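Local coordinates for flagellar hook-associated protein 2 (Bdellovibrio bacteriovorus, PDB 6KTY) that probably caps the growing tip of the flagellar filament, helping flagellin subunits polymerise there and keeping them from leaking out of the central channel, at residues K89-A94 with L98-V103; P112-V117 with Y143-R148; Q151-K156 with P165-T170. All blocks are in the same frame, centred on the assembly; numbering follows the deposited sequence.

Contact 1 of 3, residues K89-A94 with L98-V103; sequences KQINAA and LKAQVV
The carboxamide of N92 lies along the backbone of strand 98-104 at A100 and bonds to both polar atoms of that residue. A100 N gives its hydrogen to N92 OD1 at 2.8 Å in a nearly straight bond. In return N92 ND2 reaches A100 O at 3.2 Å, and that oxygen sits close to the plane of the amide, 10° out of it. With one donor and one acceptor used on each side, the pair fixes which end of the amide is oxygen and holds its rotation. In effect the asparagine does for A100 what a neighbouring strand's backbone would do, on the strand's outer edge within the chain. The reach depends on chi1 of -71°, which sets CG anti to the carbonyl carbon and lets the amide leave the flank of the helix for the strand.

One residue earlier, I91 faces the strand with its CG2 branch. That methyl meets A100 CB at 4.0 Å and L98 CB at 4.1 Å, so it touches two residues whose side chains project from the same face of the strand. The side chains of I91 and L98 meet at a slant rather than lying alongside. Nearer the turn, a water donates to both I91 O and L98 O, each at 2.9 Å, and ties the two backbones together beside the connection between helix and strand.

Helix and strand run nearly antiparallel, at 161°, as expected for a short connection of three residues. Beyond K99 and Q101, on the other face of the strand, lies the second subunit, where Q101 NE2 bonds to L172 O of that subunit. I91 continues onto L115 of strand 113-119 and onto V75 of strand 71-77, while A100 also packs on M88 of the helix.

Contact 2 of 3, residues P112-V117 with Y143-R148; sequences PFKLLV and YFEESR
V117 lays its CG2 methyl against the ring of F144, 4.2 Å from CE1, and approaches the ring obliquely. No hydrogen bond joins the two segments, and their backbones stay well apart, with V117 and S147 the nearest pair at 9.2 Å between CA atoms. The phenyl ring bridges that gap because chi1 of -67° carries it from the backbone of F144 towards strand 113-119. A T-shaped (edge-to-face) stack with F130 adds a second aromatic neighbour.

At the other end, K114 and E145 stretch out extended side chains whose ends converge at an angle. K114 NZ stops 4.1 Å from E145 OE1, too far for a salt bridge; the lysine makes its salt bridge with D105 instead. The glutamate, exposed at the surface, probably adds a milder electrostatic pull.

Strand 45-48 lies between these two strands in an antiparallel four-stranded sheet, which explains why side chains alone span the distance. Opposite M47 of that middle strand, E145 and E146 form a classic beta bulge, and the chain turns a corner at E145 on this outermost strand of the sheet within the chain.

Contact 3 of 3, residues Q151-K156 with P165-T170; sequences QNAKVK and PDNKST
A153 points its CB methyl into the bend of the chain at D166 and N167, meeting D166 O at 4.0 Å and N167 OD1 at 3.9 Å. These are van der Waals contacts; no hydrogen bond crosses between the segments. N167 brings its amide to the methyl through chi1 of -67°, which places CG anti to the carbonyl carbon and beside the backbone N. Its OD1 is held by A41 N, so the oxygen beside A153 already has a polar partner.

N152 has nearly the same conformation, with chi1 at -65°, and turns its amide towards P165. There OD1 lies 3.8 Å from P165 CA, touching the proline at the root of its ring. Both ends of this buried amide are taken up elsewhere in the chain: OD1 accepts from N124 N, and ND2 donates to E163 OE1. Those opposite demands should fix its flip. The backbones come closest here too, with the CA atoms of N152 and P165 separated by 4.8 Å.

The contact lies at the open end of the hairpin of strands 153-157 and 160-164: N152 precedes the first strand, A153 begins it, and P165 directly follows the second. Strand 32-39 pairs with 153-157 on the side away from the hairpin partner. From N167, which packs on F180, the chain enters strand 168-169, an outer strand of a separate three-stranded sheet.

In the fold
Contacts 1, 2 and 3 follow one another along the chain, each closing before the next opens. The first two lie together, centres 12 Å apart, in the four-stranded antiparallel sheet that helix 84-94 packs against. Strands 98-104 and 113-119 are neighbours in it, with V103 N 2.7 Å from K114 O, and I91 CD1 meets V117 CG2 at 3.9 Å. Contact 3 belongs to the other end of the fragment, its centre about 26 Å from the centres of both, across the chain's centre. Strand 144-148 leads to it through a short linker. This piece of the cap protein therefore has two separate beta regions, and both meet other subunits in the four-chain assembly.

Contact 1 of 3, residues K89-A94 with L98-V103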
loop_
_atom_site.group_PDB
_atom_site.type_symbol
_atom_site.label_atom_id
_atom_site.label_comp_id
_atom_site.label_asym_id
_atom_site.label_seq_id
_atom_site.Cartn_x
_atom_site.Cartn_y
_atom_site.Cartn_z
ATOM N N LYS A 89 31.084 17.552 -10.060
ATOM C CA LYS A 89 31.485 17.400 -11.468
ATOM C C LYS A 89 32.795 16.578 -11.605
ATOM O O LYS A 89 32.914 15.809 -12.522
ATOM C CB LYS A 89 31.589 18.761 -12.209
ATOM C CG LYS A 89 30.185 19.396 -12.438
ATOM C CD LYS A 89 30.273 20.799 -12.987
ATOM C CE LYS A 89 28.903 21.405 -13.375
ATOM N NZ LYS A 89 27.810 21.286 -12.323
ATOM N N GLN A 90 33.746 16.752 -10.680
ATOM C CA GLN A 90 35.049 16.037 -10.708
ATOM C C GLN A 90 34.880 14.544 -10.364
ATOM O O GLN A 90 35.530 13.686 -10.947
ATOM C CB GLN A 90 36.053 16.678 -9.722
ATOM C CG GLN A 90 36.497 18.106 -10.098
ATOM C CD GLN A 90 37.536 18.746 -9.129
ATOM O OE1 GLN A 90 38.713 18.343 -9.095
ATOM N NE2 GLN A 90 37.118 19.802 -8.407
ATOM N N ILE A 91 33.999 14.232 -9.412
ATOM C CA ILE A 91 33.664 12.827 -9.119
ATOM C C ILE A 91 33.041 12.227 -10.361
ATOM O O ILE A 91 33.483 11.180 -10.798
ATOM C CB ILE A 91 32.757 12.629 -7.886
ATOM C CG1 ILE A 91 33.487 13.034 -6.594
ATOM C CG2 ILE A 91 32.301 11.194 -7.756
ATOM C CD1 ILE A 91 32.563 13.206 -5.326
ATOM N N ASN A 92 32.073 12.893 -10.988
ATOM C CA ASN A 92 31.481 12.293 -12.179
ATOM C C ASN A 92 32.535 12.135 -13.305
ATOM O O ASN A 92 32.591 11.094 -13.954
ATOM C CB ASN A 92 30.267 13.079 -12.668
ATOM C CG ASN A 92 29.070 12.941 -11.736
ATOM O OD1 ASN A 92 28.902 11.903 -11.073
ATOM N ND2 ASN A 92 28.238 13.998 -11.657
ATOM N N ALA A 93 33.394 13.141 -13.502
ATOM C CA ALA A 93 34.360 13.094 -14.613
ATOM C C ALA A 93 35.450 12.056 -14.363
ATOM O O ALA A 93 36.067 11.599 -15.295
ATOM C CB ALA A 93 34.988 14.460 -14.857
ATOM N N ALA A 94 35.692 11.693 -13.105
ATOM C CA ALA A 94 36.690 10.678 -12.781
ATOM C C ALA A 94 36.332 9.295 -13.333
ATOM O O ALA A 94 37.208 8.454 -13.502
ATOM C CB ALA A 94 36.867 10.596 -11.277
ATOM N N LEU A 98 31.080 5.807 -9.794
ATOM C CA LEU A 98 30.305 6.603 -8.853
ATOM C C LEU A 98 29.537 7.692 -9.591
ATOM O O LEU A 98 29.971 8.158 -10.645
ATOM C CB LEU A 98 31.203 7.215 -7.780
ATOM C CG LEU A 98 31.934 6.183 -6.905
ATOM C CD1 LEU A 98 32.880 6.907 -6.002
ATOM C CD2 LEU A 98 30.987 5.327 -6.114
ATOM N N LYS A 99 28.359 8.033 -9.083
ATOM C CA LYS A 99 27.546 9.126 -9.649
ATOM C C LYS A 99 27.275 10.087 -8.500
ATOM O O LYS A 99 26.858 9.660 -7.428
ATOM C CB LYS A 99 26.238 8.582 -10.239
ATOM C CG LYS A 99 25.125 9.625 -10.519
ATOM C CD LYS A 99 23.758 8.918 -10.739
ATOM C CE LYS A 99 22.620 9.573 -9.974
ATOM N NZ LYS A 99 22.859 9.632 -8.481
ATOM N N ALA A 100 27.580 11.362 -8.701
ATOM C CA ALA A 100 27.444 12.352 -7.660
ATOM C C ALA A 100 26.350 13.313 -8.091
ATOM O O ALA A 100 26.196 13.602 -9.266
ATOM C CB ALA A 100 28.756 13.097 -7.472
ATOM N N GLN A 101 25.599 13.814 -7.131
ATOM C CA GLN A 101 24.735 14.959 -7.395
ATOM C C GLN A 101 24.602 15.796 -6.152
ATOM O O GLN A 101 24.869 15.327 -5.015
ATOM C CB GLN A 101 23.376 14.492 -7.933
ATOM C CG GLN A 101 22.580 13.640 -6.937
ATOM C CD GLN A 101 21.293 13.039 -7.581
ATOM O OE1 GLN A 101 21.361 12.166 -8.454
ATOM N NE2 GLN A 101 20.146 13.508 -7.143
ATOM N N VAL A 102 24.171 17.038 -6.313
ATOM C CA VAL A 102 23.969 17.868 -5.112
ATOM C C VAL A 102 22.464 17.969 -4.866
ATOM O O VAL A 102 21.722 18.303 -5.765
ATOM C CB VAL A 102 24.584 19.260 -5.276
ATOM C CG1 VAL A 102 24.226 20.140 -4.103
ATOM C CG2 VAL A 102 26.118 19.137 -5.467
ATOM N N VAL A 103 22.031 17.656 -3.654
ATOM C CA VAL A 103 20.625 17.715 -3.321
ATOM C C VAL A 103 20.427 18.834 -2.296
ATOM O O VAL A 103 21.396 19.289 -1.671
ATOM C CB VAL A 103 20.097 16.338 -2.816
ATOM C CG1 VAL A 103 20.292 15.239 -3.877
ATOM C CG2 VAL A 103 20.734 15.954 -1.484
HETATM O O HOH W 1 32.790 8.357 -11.116
#

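Contact 2 of 3, residues P112-V117 with Y143-R148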
loop_
_atom_site.group_PDB
_atom_site.type_symbol
_atom_site.label_atom_id
_atom_site.label_comp_id
_atom_site.label_asym_id
_atom_site.label_seq_id
_atom_site.Cartn_x
_atom_site.Cartn_y
_atom_site.Cartn_z
ATOM N N PRO A 112 21.376 23.842 3.482
ATOM C CA PRO A 112 20.531 22.863 2.848
ATOM C C PRO A 112 21.253 21.984 1.812
ATOM O O PRO A 112 20.785 20.870 1.536
ATOM C CB PRO A 112 19.456 23.730 2.194
ATOM C CG PRO A 112 20.128 24.978 1.840
ATOM C CD PRO A 112 21.279 25.148 2.817
ATOM N N PHE A 113 22.400 22.410 1.284
ATOM C CA PHE A 113 22.975 21.705 0.122
ATOM C C PHE A 113 23.858 20.536 0.555
ATOM O O PHE A 113 24.732 20.696 1.400
ATOM C CB PHE A 113 23.741 22.657 -0.799
ATOM C CG PHE A 113 22.865 23.691 -1.458
ATOM C CD1 PHE A 113 22.165 23.395 -2.622
ATOM C CD2 PHE A 113 22.743 24.961 -0.920
ATOM C CE1 PHE A 113 21.369 24.367 -3.248
ATOM C CE2 PHE A 113 21.933 25.918 -1.523
ATOM C CZ PHE A 113 21.242 25.616 -2.684
ATOM N N LYS A 114 23.604 19.356 -0.008
ATOM C CA LYS A 114 24.396 18.163 0.298
ATOM C C LYS A 114 24.865 17.413 -0.913
ATOM O O LYS A 114 24.158 17.359 -1.942
ATOM C CB LYS A 114 23.606 17.250 1.207
ATOM C CG LYS A 114 23.407 17.844 2.575
ATOM C CD LYS A 114 22.469 17.008 3.364
ATOM C CE LYS A 114 22.229 17.645 4.735
ATOM N NZ LYS A 114 21.390 16.823 5.629
ATOM N N LEU A 115 26.082 16.881 -0.824
ATOM C CA LEU A 115 26.625 16.047 -1.887
ATOM C C LEU A 115 26.177 14.620 -1.610
ATOM O O LEU A 115 26.335 14.126 -0.490
ATOM C CB LEU A 115 28.152 16.131 -1.937
ATOM C CG LEU A 115 28.854 15.288 -3.013
ATOM C CD1 LEU A 115 28.660 15.907 -4.407
ATOM C CD2 LEU A 115 30.333 15.172 -2.676
ATOM N N LEU A 116 25.549 14.008 -2.609
ATOM C CA LEU A 116 25.158 12.600 -2.563
ATOM C C LEU A 116 26.024 11.837 -3.553
ATOM O O LEU A 116 26.053 12.174 -4.750
ATOM C CB LEU A 116 23.675 12.454 -2.943
ATOM C CG LEU A 116 23.140 11.030 -3.263
ATOM C CD1 LEU A 116 23.142 10.186 -1.991
ATOM C CD2 LEU A 116 21.708 11.068 -3.852
ATOM N N VAL A 117 26.711 10.805 -3.094
ATOM C CA VAL A 117 27.556 10.016 -4.003
ATOM C C VAL A 117 27.041 8.553 -3.922
ATOM O O VAL A 117 26.966 7.988 -2.838
ATOM C CB VAL A 117 29.019 10.119 -3.594
ATOM C CG1 VAL A 117 29.916 9.275 -4.482
ATOM C CG2 VAL A 117 29.495 11.606 -3.579
ATOM N N TYR A 143 32.246 16.197 5.092
ATOM C CA TYR A 143 32.293 14.838 5.547
ATOM C C TYR A 143 30.999 14.146 5.163
ATOM O O TYR A 143 29.977 14.783 4.936
ATOM C CB TYR A 143 32.559 14.758 7.082
ATOM C CG TYR A 143 31.469 15.339 7.979
ATOM C CD1 TYR A 143 31.419 16.702 8.257
ATOM C CD2 TYR A 143 30.532 14.501 8.600
ATOM C CE1 TYR A 143 30.432 17.227 9.091
ATOM C CE2 TYR A 143 29.536 15.009 9.417
ATOM C CZ TYR A 143 29.502 16.368 9.667
ATOM O OH TYR A 143 28.524 16.855 10.479
ATOM N N PHE A 144 31.068 12.840 5.072
ATOM C CA PHE A 144 29.902 12.009 4.828
ATOM C C PHE A 144 29.184 11.744 6.151
ATOM O O PHE A 144 29.621 10.915 6.931
ATOM C CB PHE A 144 30.347 10.714 4.125
ATOM C CG PHE A 144 30.889 10.931 2.715
ATOM C CD1 PHE A 144 30.138 11.637 1.758
ATOM C CD2 PHE A 144 32.101 10.376 2.323
ATOM C CE1 PHE A 144 30.597 11.809 0.475
ATOM C CE2 PHE A 144 32.590 10.568 1.023
ATOM C CZ PHE A 144 31.836 11.286 0.096
ATOM N N GLU A 145 28.105 12.493 6.404
ATOM C CA GLU A 145 27.328 12.426 7.658
ATOM C C GLU A 145 26.582 11.089 7.700
ATOM O O GLU A 145 26.329 10.519 8.760
ATOM C CB GLU A 145 26.320 13.586 7.688
ATOM C CG GLU A 145 25.901 14.100 9.080
ATOM C CD GLU A 145 24.991 15.342 9.015
ATOM O OE1 GLU A 145 24.648 15.815 7.904
ATOM O OE2 GLU A 145 24.606 15.862 10.086
ATOM N N GLU A 146 26.267 10.559 6.520
ATOM C CA GLU A 146 25.546 9.311 6.444
ATOM C C GLU A 146 26.055 8.469 5.290
ATOM O O GLU A 146 26.387 9.006 4.239
ATOM C CB GLU A 146 24.063 9.639 6.242
ATOM C CG GLU A 146 23.111 9.150 7.331
ATOM C CD GLU A 146 21.667 9.167 6.853
ATOM O OE1 GLU A 146 21.106 10.286 6.725
ATOM O OE2 GLU A 146 21.116 8.073 6.561
ATOM N N SER A 147 26.141 7.156 5.479
ATOM C CA SER A 147 26.358 6.255 4.347
ATOM C C SER A 147 25.457 5.027 4.415
ATOM O O SER A 147 24.920 4.703 5.485
ATOM C CB SER A 147 27.815 5.831 4.251
ATOM O OG SER A 147 28.248 5.230 5.441
ATOM N N ARG A 148 25.285 4.378 3.265
ATOM C CA ARG A 148 24.479 3.164 3.148
ATOM C C ARG A 148 25.223 2.080 2.356
ATOM O O ARG A 148 25.866 2.365 1.338
ATOM C CB ARG A 148 23.144 3.493 2.524
ATOM C CG ARG A 148 22.174 4.218 3.497
ATOM C CD ARG A 148 20.815 4.397 2.878
ATOM N NE ARG A 148 19.832 3.322 3.172
ATOM C CZ ARG A 148 19.468 2.349 2.317
ATOM N NH1 ARG A 148 20.038 2.197 1.119
ATOM N NH2 ARG A 148 18.548 1.473 2.688
#

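Contact 3 of 3, residues Q151-K156 with P165-T170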
loop_
_atom_site.group_PDB
_atom_site.type_symbol
_atom_site.label_atom_id
_atom_site.label_comp_id
_atom_site.label_asym_id
_atom_site.label_seq_id
_atom_site.Cartn_x
_atom_site.Cartn_y
_atom_site.Cartn_z
ATOM N N GLN A 151 22.987 -3.389 -1.025
ATOM C CA GLN A 151 22.199 -4.546 -0.593
ATOM C C GLN A 151 21.511 -5.262 -1.736
ATOM O O GLN A 151 21.146 -4.675 -2.763
ATOM C CB GLN A 151 21.097 -4.151 0.375
ATOM C CG GLN A 151 21.521 -3.500 1.699
ATOM C CD GLN A 151 20.330 -3.399 2.638
ATOM O OE1 GLN A 151 19.637 -4.399 2.868
ATOM N NE2 GLN A 151 20.066 -2.205 3.165
ATOM N N ASN A 152 21.302 -6.558 -1.511
ATOM C CA ASN A 152 20.500 -7.369 -2.378
ATOM C C ASN A 152 19.012 -6.972 -2.263
ATOM O O ASN A 152 18.545 -6.498 -1.216
ATOM C CB ASN A 152 20.676 -8.869 -2.005
ATOM C CG ASN A 152 22.083 -9.384 -2.230
ATOM O OD1 ASN A 152 22.839 -8.867 -3.071
ATOM N ND2 ASN A 152 22.439 -10.432 -1.493
ATOM N N ALA A 153 18.279 -7.176 -3.359
ATOM C CA ALA A 153 16.825 -7.278 -3.302
ATOM C C ALA A 153 16.415 -8.477 -2.470
ATOM O O ALA A 153 17.122 -9.507 -2.390
ATOM C CB ALA A 153 16.224 -7.383 -4.668
ATOM N N LYS A 154 15.275 -8.332 -1.808
ATOM C CA LYS A 154 14.670 -9.438 -1.096
ATOM C C LYS A 154 13.318 -9.629 -1.731
ATOM O O LYS A 154 12.523 -8.682 -1.808
ATOM C CB LYS A 154 14.522 -9.145 0.394
ATOM C CG LYS A 154 15.846 -9.029 1.152
ATOM C CD LYS A 154 15.620 -8.609 2.584
ATOM C CE LYS A 154 16.913 -8.601 3.391
ATOM N NZ LYS A 154 16.622 -8.040 4.771
ATOM N N VAL A 155 13.082 -10.832 -2.238
ATOM C CA VAL A 155 11.818 -11.180 -2.815
ATOM C C VAL A 155 11.345 -12.523 -2.320
ATOM O O VAL A 155 12.146 -13.402 -2.033
ATOM C CB VAL A 155 11.898 -11.199 -4.337
ATOM C CG1 VAL A 155 12.496 -9.851 -4.809
ATOM C CG2 VAL A 155 12.733 -12.360 -4.815
ATOM N N LYS A 156 10.047 -12.702 -2.263
ATOM C CA LYS A 156 9.509 -13.994 -1.932
ATOM C C LYS A 156 8.896 -14.647 -3.157
ATOM O O LYS A 156 8.084 -14.038 -3.862
ATOM C CB LYS A 156 8.477 -13.893 -0.822
ATOM C CG LYS A 156 9.038 -13.379 0.521
ATOM C CD LYS A 156 7.943 -13.407 1.606
ATOM C CE LYS A 156 8.555 -13.088 2.997
ATOM N NZ LYS A 156 7.558 -12.945 4.086
ATOM N N PRO A 165 20.791 -9.940 -6.644
ATOM C CA PRO A 165 21.737 -8.834 -6.753
ATOM C C PRO A 165 21.164 -7.539 -7.359
ATOM O O PRO A 165 21.588 -6.436 -6.969
ATOM C CB PRO A 165 22.854 -9.417 -7.652
ATOM C CG PRO A 165 22.201 -10.492 -8.427
ATOM C CD PRO A 165 21.144 -11.077 -7.534
ATOM N N ASP A 166 20.223 -7.683 -8.300
ATOM C CA ASP A 166 19.649 -6.579 -9.046
ATOM C C ASP A 166 18.117 -6.580 -8.916
ATOM O O ASP A 166 17.525 -7.551 -8.413
ATOM C CB ASP A 166 19.990 -6.690 -10.533
ATOM C CG ASP A 166 21.496 -6.594 -10.815
ATOM O OD1 ASP A 166 22.157 -5.670 -10.278
ATOM O OD2 ASP A 166 22.003 -7.426 -11.608
ATOM N N ASN A 167 17.494 -5.530 -9.458
ATOM C CA ASN A 167 16.047 -5.377 -9.448
ATOM C C ASN A 167 15.422 -5.924 -10.705
ATOM O O ASN A 167 14.533 -5.320 -11.306
ATOM C CB ASN A 167 15.677 -3.910 -9.162
ATOM C CG ASN A 167 16.067 -3.527 -7.769
ATOM O OD1 ASN A 167 15.703 -4.224 -6.861
ATOM N ND2 ASN A 167 16.819 -2.457 -7.591
ATOM N N LYS A 168 15.920 -7.093 -11.074
ATOM C CA LYS A 168 15.405 -7.854 -12.204
ATOM C C LYS A 168 15.703 -9.326 -11.978
ATOM O O LYS A 168 16.547 -9.661 -11.160
ATOM C CB LYS A 168 16.007 -7.388 -13.534
ATOM C CG LYS A 168 17.529 -7.430 -13.640
ATOM C CD LYS A 168 17.988 -7.251 -15.111
ATOM N N SER A 169 15.017 -10.192 -12.712
ATOM C CA SER A 169 15.270 -11.621 -12.654
ATOM C C SER A 169 14.768 -12.308 -13.916
ATOM O O SER A 169 13.648 -12.041 -14.389
ATOM C CB SER A 169 14.590 -12.278 -11.447
ATOM O OG SER A 169 14.925 -13.661 -11.388
ATOM N N THR A 170 15.604 -13.197 -14.444
ATOM C CA THR A 170 15.178 -14.150 -15.460
ATOM C C THR A 170 14.885 -15.538 -14.846
ATOM O O THR A 170 14.407 -16.427 -15.553
ATOM C CB THR A 170 16.234 -14.282 -16.561
ATOM O OG1 THR A 170 17.453 -14.777 -15.996
ATOM C CG2 THR A 170 16.508 -12.923 -17.216
#